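Local coordinates for alpha-amylase/trypsin inhibitor (Eleusine coracana, PDB 1B1U), which inhibits both trypsin and alpha-amylase and may protect ragi seeds against hydrolytic enzymes of their own and of outside origin, at residues Arg46-Glu49 with Cys55-Glu58; Glu75-Gln80 with Val89-Ala94. All blocks are in the same frame, centred on the assembly; numbering follows the deposited sequence.

Contact 1: residues Arg46-Glu49 with Cys55-Glu58; sequences RQLE and CRCE
The side chain of Arg-56 runs extended from CG to NE, with chi2 at 159° and chi3 at -157°. This reach carries its guanidinium from helix 53-64 to the last turn of helix 37-50. There it takes two successive backbone carbonyls with one edge. Arg-56 NE donates to Leu-48 O at 2.6 Å, and the donor sits somewhat out of the carbonyl plane of Leu-48. Arg-56 NH2 donates to Glu-49 O, also at 2.6 Å, in the carbonyl plane and on a lone pair. Both oxygens lie close to the guanidinium plane, so the pair of bonds fixes the rotation of the group. A positive group at the C-terminal end of a helix is probably favourable. Arg-56 NH1 donates to Ala-106 O.

The aliphatic part of the arginine packs as well. Arg-56 CG lies 3.4 Å from CD2 of Leu-48, a tight fit where the two chains cross. The chain of Glu-49 passes near the guanidinium through CG, 4.0 Å from Arg-56 NH2. Its carboxylate stands nearly perpendicular to the guanidinium. At 5.9 Å from Arg-56 NH2, Glu-49 OE2 is too far for a salt bridge.

Cys-55 is in a disulfide with Cys-6, and Cys-57 with Cys-114. Arg-56 between them is the middle residue of the Cys-X-Cys motif characteristic of the mainly helical, disulfide-rich fold of the prolamin superfamily.

Contact 2: residues Glu75-Gln80 with Val89-Ala94; sequences EGRLLQ and VQRAFA
Leu-79 turns its side chain toward helix 87-93 and fits against Gln-90 and Ala-94. Its CG is anti to its own carbonyl carbon (chi1 -62°). This sets Leu-79 CD1 3.6 Å from Ala-94 CB and 3.8 Å from Gln-90 CB.

The chain of Gln-90 slides past Leu-79 in the opposite direction, extended beyond CG. Its NE2 makes a weak hydrogen bond to Gln-80 O at 3.2 Å, but its main partner is Cys-85 O, while OE1 accepts from Arg-21. A leucine here would probably leave Cys-85 O and Arg-21 NH1 without their amide partner and lose the weak hold on Gln-80 O.

Arg-91 reaches from the helix to the loop, extended from CG to NE. Its NH1 donates to Leu-79 O at 2.6 Å, though the place of that oxygen is doubtful. Arg-77 bends at chi2 (-131°), and Arg-91 NH2 lies over a face of its guanidinium, 3.3 Å from Arg-77 NH1. The two guanidinium planes are 59° apart. Two donors meet there without a bond, which is probably unfavourable. Asp-65 offers Arg-91 a long, weak ion pair.

Leu-79 and Ala-94 both reach Met-64 of helix 53-64, and Leu-78 touches Arg-21 of helix 19-29. The loop after strand 74-75 thus lies among three helices.

From the N terminus, helix 19-29 comes first, and Leu-78 of contact 2 later rests on it. Helix 37-50 follows. Contact 1 closes the short turn between the end of helix 37-50 and the start of helix 53-64. The chain then runs on through helix 53-64 and the two-stranded hairpin 67-68 and 74-75. Contact 2 closes the loop that leads from the hairpin into helix 87-93. The two contacts are in series and neither nest nor cross. They lie on opposite sides of the chain's centre, with centres about 14 Å apart, and do not touch. Helix 53-64 links them: its first turns serve contact 1, and its end packs on contact 2.

Contact 1: residues Arg46-Glu49 with Cys55-Glu58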
ATOM      1  N   ARG A  46       2.042   9.506  -2.758  1.00 24.01           N
ATOM      2  CA  ARG A  46       1.049  10.565  -2.976  1.00 22.94           C
ATOM      3  C   ARG A  46      -0.325  10.043  -2.609  1.00 19.77           C
ATOM      4  O   ARG A  46      -1.151  10.766  -2.067  1.00 22.61           O
ATOM      5  CB  ARG A  46       1.038  10.988  -4.447  1.00 21.84           C
ATOM      6  CG  ARG A  46       0.518  12.386  -4.702  1.00 25.08           C
ATOM      7  CD  ARG A  46       1.033  12.914  -6.038  1.00 32.06           C
ATOM      8  NE  ARG A  46       2.256  13.709  -5.892  1.00 31.51           N
ATOM      9  CZ  ARG A  46       3.083  14.002  -6.891  1.00 31.89           C
ATOM     10  NH1 ARG A  46       2.827  13.563  -8.119  1.00 34.75           N
ATOM     11  NH2 ARG A  46       4.166  14.744  -6.667  1.00 29.94           N
ATOM     12  N   GLN A  47      -0.556   8.774  -2.919  1.00 20.99           N
ATOM     13  CA  GLN A  47      -1.822   8.127  -2.638  1.00 15.44           C
ATOM     14  C   GLN A  47      -1.985   7.820  -1.152  1.00 17.48           C
ATOM     15  O   GLN A  47      -3.067   7.993  -0.592  1.00 21.21           O
ATOM     16  CB  GLN A  47      -1.929   6.860  -3.477  1.00 15.41           C
ATOM     17  CG  GLN A  47      -2.150   7.149  -4.960  1.00 11.56           C
ATOM     18  CD  GLN A  47      -2.371   5.891  -5.758  1.00 17.75           C
ATOM     19  OE1 GLN A  47      -1.774   4.853  -5.464  1.00 27.62           O
ATOM     20  NE2 GLN A  47      -3.235   5.964  -6.773  1.00 15.01           N
ATOM     21  N   LEU A  48      -0.908   7.384  -0.511  1.00 13.82           N
ATOM     22  CA  LEU A  48      -0.930   7.066   0.914  1.00 15.37           C
ATOM     23  C   LEU A  48      -1.141   8.311   1.772  1.00 17.70           C
ATOM     24  O   LEU A  48      -1.586   8.223   2.916  1.00 20.89           O
ATOM     25  CB  LEU A  48       0.392   6.400   1.315  1.00 14.62           C
ATOM     26  CG  LEU A  48       0.371   5.056   2.040  1.00 16.43           C
ATOM     27  CD1 LEU A  48       1.453   5.057   3.100  1.00 15.47           C
ATOM     28  CD2 LEU A  48      -0.997   4.798   2.657  1.00 12.72           C
ATOM     29  N   GLU A  49      -0.797   9.464   1.213  1.00 24.06           N
ATOM     30  CA  GLU A  49      -0.919  10.754   1.893  1.00 24.95           C
ATOM     31  C   GLU A  49      -2.362  11.228   1.847  1.00 21.57           C
ATOM     32  O   GLU A  49      -2.923  11.666   2.850  1.00 21.45           O
ATOM     33  CB  GLU A  49      -0.025  11.789   1.194  1.00 32.54           C
ATOM     34  CG  GLU A  49       0.903  12.573   2.114  1.00 37.69           C
ATOM     35  CD  GLU A  49       2.204  12.974   1.430  1.00 43.86           C
ATOM     36  OE1 GLU A  49       2.160  13.772   0.467  1.00 46.19           O
ATOM     37  OE2 GLU A  49       3.274  12.489   1.857  1.00 48.76           O
ATOM     38  N   CYS A  55      -6.497   5.660   8.272  1.00 19.11           N
ATOM     39  CA  CYS A  55      -6.814   4.662   7.261  1.00 17.77           C
ATOM     40  C   CYS A  55      -5.592   4.099   6.547  1.00 21.94           C
ATOM     41  O   CYS A  55      -5.642   2.996   5.994  1.00 22.92           O
ATOM     42  CB  CYS A  55      -7.776   5.245   6.236  1.00 24.38           C
ATOM     43  SG  CYS A  55      -9.484   5.296   6.857  1.00 24.57           S
ATOM     44  N   ARG A  56      -4.498   4.858   6.576  1.00 19.75           N
ATOM     45  CA  ARG A  56      -3.236   4.486   5.935  1.00 16.00           C
ATOM     46  C   ARG A  56      -2.799   3.029   6.127  1.00  6.64           C
ATOM     47  O   ARG A  56      -2.575   2.329   5.155  1.00  8.65           O
ATOM     48  CB  ARG A  56      -2.113   5.440   6.406  1.00 15.28           C
ATOM     49  CG  ARG A  56      -1.854   6.607   5.452  1.00 14.08           C
ATOM     50  CD  ARG A  56      -1.150   7.810   6.115  1.00  7.67           C
ATOM     51  NE  ARG A  56      -1.415   9.025   5.350  1.00  9.96           N
ATOM     52  CZ  ARG A  56      -1.287  10.270   5.807  1.00  6.48           C
ATOM     53  NH1 ARG A  56      -0.891  10.504   7.050  1.00  6.16           N
ATOM     54  NH2 ARG A  56      -1.584  11.287   5.012  1.00  4.80           N
ATOM     55  N   CYS A  57      -2.656   2.581   7.369  1.00 10.90           N
ATOM     56  CA  CYS A  57      -2.248   1.194   7.639  1.00 15.18           C
ATOM     57  C   CYS A  57      -3.243   0.160   7.060  1.00 18.33           C
ATOM     58  O   CYS A  57      -2.839  -0.914   6.593  1.00 19.55           O
ATOM     59  CB  CYS A  57      -2.125   0.964   9.153  1.00 16.83           C
ATOM     60  SG  CYS A  57      -0.619   1.602   9.955  1.00 15.45           S
ATOM     61  N   GLU A  58      -4.539   0.481   7.109  1.00 13.93           N
ATOM     62  CA  GLU A  58      -5.578  -0.414   6.589  1.00 13.11           C
ATOM     63  C   GLU A  58      -5.468  -0.481   5.080  1.00  9.24           C
ATOM     64  O   GLU A  58      -5.569  -1.553   4.491  1.00 10.51           O
ATOM     65  CB  GLU A  58      -6.974   0.094   6.999  1.00 18.52           C
ATOM     66  CG  GLU A  58      -8.178  -0.669   6.414  1.00 17.29           C
ATOM     67  CD  GLU A  58      -8.082  -2.176   6.577  1.00 12.95           C
ATOM     68  OE1 GLU A  58      -7.489  -2.651   7.564  1.00 17.48           O
ATOM     69  OE2 GLU A  58      -8.612  -2.896   5.713  1.00 26.73           O
TER

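Contact 2: residues Glu75-Gln80 with Val89-Ala94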
ATOM      1  N   GLU A  75     -11.712  -5.892  -4.073  1.00 25.90           N
ATOM      2  CA  GLU A  75     -10.630  -5.118  -4.664  1.00 26.86           C
ATOM      3  C   GLU A  75      -9.447  -5.166  -3.713  1.00 27.00           C
ATOM      4  O   GLU A  75      -9.620  -5.123  -2.494  1.00 27.46           O
ATOM      5  CB  GLU A  75     -11.070  -3.665  -4.926  1.00 28.28           C
ATOM      6  CG  GLU A  75     -11.607  -2.897  -3.719  1.00 26.89           C
ATOM      7  CD  GLU A  75     -12.284  -1.578  -4.108  1.00 26.62           C
ATOM      8  OE1 GLU A  75     -12.681  -1.419  -5.282  1.00 27.69           O
ATOM      9  OE2 GLU A  75     -12.420  -0.695  -3.237  1.00 25.86           O
ATOM     10  N   GLY A  76      -8.248  -5.279  -4.270  1.00 26.52           N
ATOM     11  CA  GLY A  76      -7.059  -5.346  -3.441  1.00 26.04           C
ATOM     12  C   GLY A  76      -6.219  -6.558  -3.784  1.00 24.23           C
ATOM     13  O   GLY A  76      -6.500  -7.254  -4.758  1.00 21.92           O
ATOM     14  N   ARG A  77      -5.197  -6.823  -2.977  1.00 23.36           N
ATOM     15  CA  ARG A  77      -4.302  -7.951  -3.218  1.00 22.86           C
ATOM     16  C   ARG A  77      -3.624  -7.759  -4.576  1.00 20.88           C
ATOM     17  O   ARG A  77      -3.719  -8.591  -5.476  1.00 18.96           O
ATOM     18  CB  ARG A  77      -5.075  -9.276  -3.188  1.00 23.94           C
ATOM     19  CG  ARG A  77      -4.193 -10.527  -3.109  1.00 24.50           C
ATOM     20  CD  ARG A  77      -4.593 -11.575  -4.166  1.00 25.13           C
ATOM     21  NE  ARG A  77      -3.612 -12.655  -4.292  1.00 18.91           N
ATOM     22  CZ  ARG A  77      -3.201 -13.412  -3.280  1.00 18.71           C
ATOM     23  NH1 ARG A  77      -3.686 -13.215  -2.060  1.00 20.10           N
ATOM     24  NH2 ARG A  77      -2.310 -14.369  -3.481  1.00 15.22           N
ATOM     25  N   LEU A  78      -2.938  -6.637  -4.715  1.00 23.55           N
ATOM     26  CA  LEU A  78      -2.230  -6.338  -5.947  1.00 20.08           C
ATOM     27  C   LEU A  78      -0.813  -6.917  -5.851  1.00 14.58           C
ATOM     28  O   LEU A  78      -0.137  -7.092  -6.866  1.00 16.09           O
ATOM     29  CB  LEU A  78      -2.170  -4.820  -6.151  1.00 19.02           C
ATOM     30  CG  LEU A  78      -3.308  -4.059  -6.848  1.00 21.30           C
ATOM     31  CD1 LEU A  78      -4.582  -4.899  -6.870  1.00 20.20           C
ATOM     32  CD2 LEU A  78      -3.539  -2.722  -6.122  1.00 13.31           C
ATOM     33  N   LEU A  79      -0.379  -7.203  -4.623  1.00 10.10           N
ATOM     34  CA  LEU A  79       0.954  -7.748  -4.361  1.00  7.12           C
ATOM     35  C   LEU A  79       1.024  -9.243  -4.669  1.00  9.20           C
ATOM     36  O   LEU A  79       1.213 -10.077  -3.778  1.00  7.06           O
ATOM     37  CB  LEU A  79       1.364  -7.477  -2.896  1.00  4.24           C
ATOM     38  CG  LEU A  79       1.486  -5.997  -2.446  1.00  7.48           C
ATOM     39  CD1 LEU A  79       2.462  -5.866  -1.288  1.00  2.00           C
ATOM     40  CD2 LEU A  79       1.942  -5.110  -3.597  1.00  5.81           C
ATOM     41  N   GLN A  80       0.868  -9.551  -5.954  1.00 11.85           N
ATOM     42  CA  GLN A  80       0.893 -10.910  -6.486  1.00 17.64           C
ATOM     43  C   GLN A  80       2.260 -11.245  -7.127  1.00 22.67           C
ATOM     44  O   GLN A  80       2.905 -10.395  -7.750  1.00 25.07           O
ATOM     45  CB  GLN A  80      -0.227 -11.072  -7.534  1.00 16.85           C
ATOM     46  CG  GLN A  80      -1.640 -10.708  -7.033  1.00 13.99           C
ATOM     47  CD  GLN A  80      -2.597 -10.256  -8.149  1.00 13.87           C
ATOM     48  OE1 GLN A  80      -2.309 -10.397  -9.337  1.00 12.35           O
ATOM     49  NE2 GLN A  80      -3.742  -9.710  -7.754  1.00 14.95           N
ATOM     50  N   VAL A  89       7.849 -11.287  -0.584  1.00 16.06           N
ATOM     51  CA  VAL A  89       8.933 -10.328  -0.467  1.00 16.00           C
ATOM     52  C   VAL A  89       8.201  -8.983  -0.445  1.00 11.96           C
ATOM     53  O   VAL A  89       8.460  -8.144   0.418  1.00 12.77           O
ATOM     54  CB  VAL A  89       9.903 -10.442  -1.674  1.00 17.72           C
ATOM     55  CG1 VAL A  89      11.088  -9.502  -1.510  1.00 21.82           C
ATOM     56  CG2 VAL A  89      10.423 -11.865  -1.763  1.00 17.00           C
ATOM     57  N   GLN A  90       7.247  -8.824  -1.366  1.00 10.67           N
ATOM     58  CA  GLN A  90       6.426  -7.609  -1.469  1.00 13.26           C
ATOM     59  C   GLN A  90       5.643  -7.391  -0.182  1.00 14.92           C
ATOM     60  O   GLN A  90       5.623  -6.296   0.366  1.00 17.73           O
ATOM     61  CB  GLN A  90       5.450  -7.711  -2.651  1.00  6.07           C
ATOM     62  CG  GLN A  90       5.979  -8.556  -3.802  1.00 11.14           C
ATOM     63  CD  GLN A  90       5.246  -8.350  -5.119  1.00  7.69           C
ATOM     64  OE1 GLN A  90       4.553  -7.350  -5.325  1.00 13.67           O
ATOM     65  NE2 GLN A  90       5.406  -9.303  -6.025  1.00 10.00           N
ATOM     66  N   ARG A  91       4.999  -8.449   0.297  1.00 17.60           N
ATOM     67  CA  ARG A  91       4.228  -8.383   1.523  1.00 13.29           C
ATOM     68  C   ARG A  91       5.122  -7.938   2.664  1.00 14.34           C
ATOM     69  O   ARG A  91       4.713  -7.151   3.514  1.00 16.60           O
ATOM     70  CB  ARG A  91       3.636  -9.752   1.841  1.00 17.05           C
ATOM     71  CG  ARG A  91       2.187  -9.889   1.448  1.00 21.32           C
ATOM     72  CD  ARG A  91       1.770 -11.351   1.383  1.00 20.76           C
ATOM     73  NE  ARG A  91       0.415 -11.507   0.864  1.00 24.17           N
ATOM     74  CZ  ARG A  91       0.053 -11.254  -0.395  1.00 26.49           C
ATOM     75  NH1 ARG A  91       0.944 -10.826  -1.287  1.00 29.87           N
ATOM     76  NH2 ARG A  91      -1.204 -11.429  -0.766  1.00 16.24           N
ATOM     77  N   ALA A  92       6.346  -8.451   2.692  1.00 19.27           N
ATOM     78  CA  ALA A  92       7.299  -8.087   3.744  1.00 17.47           C
ATOM     79  C   ALA A  92       7.658  -6.592   3.711  1.00 15.49           C
ATOM     80  O   ALA A  92       7.833  -5.974   4.752  1.00 16.37           O
ATOM     81  CB  ALA A  92       8.567  -8.938   3.623  1.00 14.70           C
ATOM     82  N   PHE A  93       7.775  -6.002   2.526  1.00 14.21           N
ATOM     83  CA  PHE A  93       8.106  -4.588   2.466  1.00 15.29           C
ATOM     84  C   PHE A  93       6.894  -3.666   2.665  1.00 15.78           C
ATOM     85  O   PHE A  93       6.926  -2.787   3.521  1.00 18.21           O
ATOM     86  CB  PHE A  93       8.802  -4.240   1.145  1.00 14.35           C
ATOM     87  CG  PHE A  93       8.960  -2.762   0.925  1.00 10.12           C
ATOM     88  CD1 PHE A  93       9.736  -2.001   1.788  1.00  3.76           C
ATOM     89  CD2 PHE A  93       8.253  -2.112  -0.083  1.00  9.66           C
ATOM     90  CE1 PHE A  93       9.799  -0.617   1.667  1.00  2.00           C
ATOM     91  CE2 PHE A  93       8.313  -0.719  -0.216  1.00 12.45           C
ATOM     92  CZ  PHE A  93       9.090   0.027   0.672  1.00  2.00           C
ATOM     93  N   ALA A  94       5.838  -3.870   1.877  1.00 15.16           N
ATOM     94  CA  ALA A  94       4.611  -3.057   1.924  1.00 10.15           C
ATOM     95  C   ALA A  94       4.318  -2.252   3.185  1.00  9.46           C
ATOM     96  O   ALA A  94       4.181  -1.030   3.118  1.00  9.40           O
ATOM     97  CB  ALA A  94       3.405  -3.920   1.592  1.00 15.84           C
TER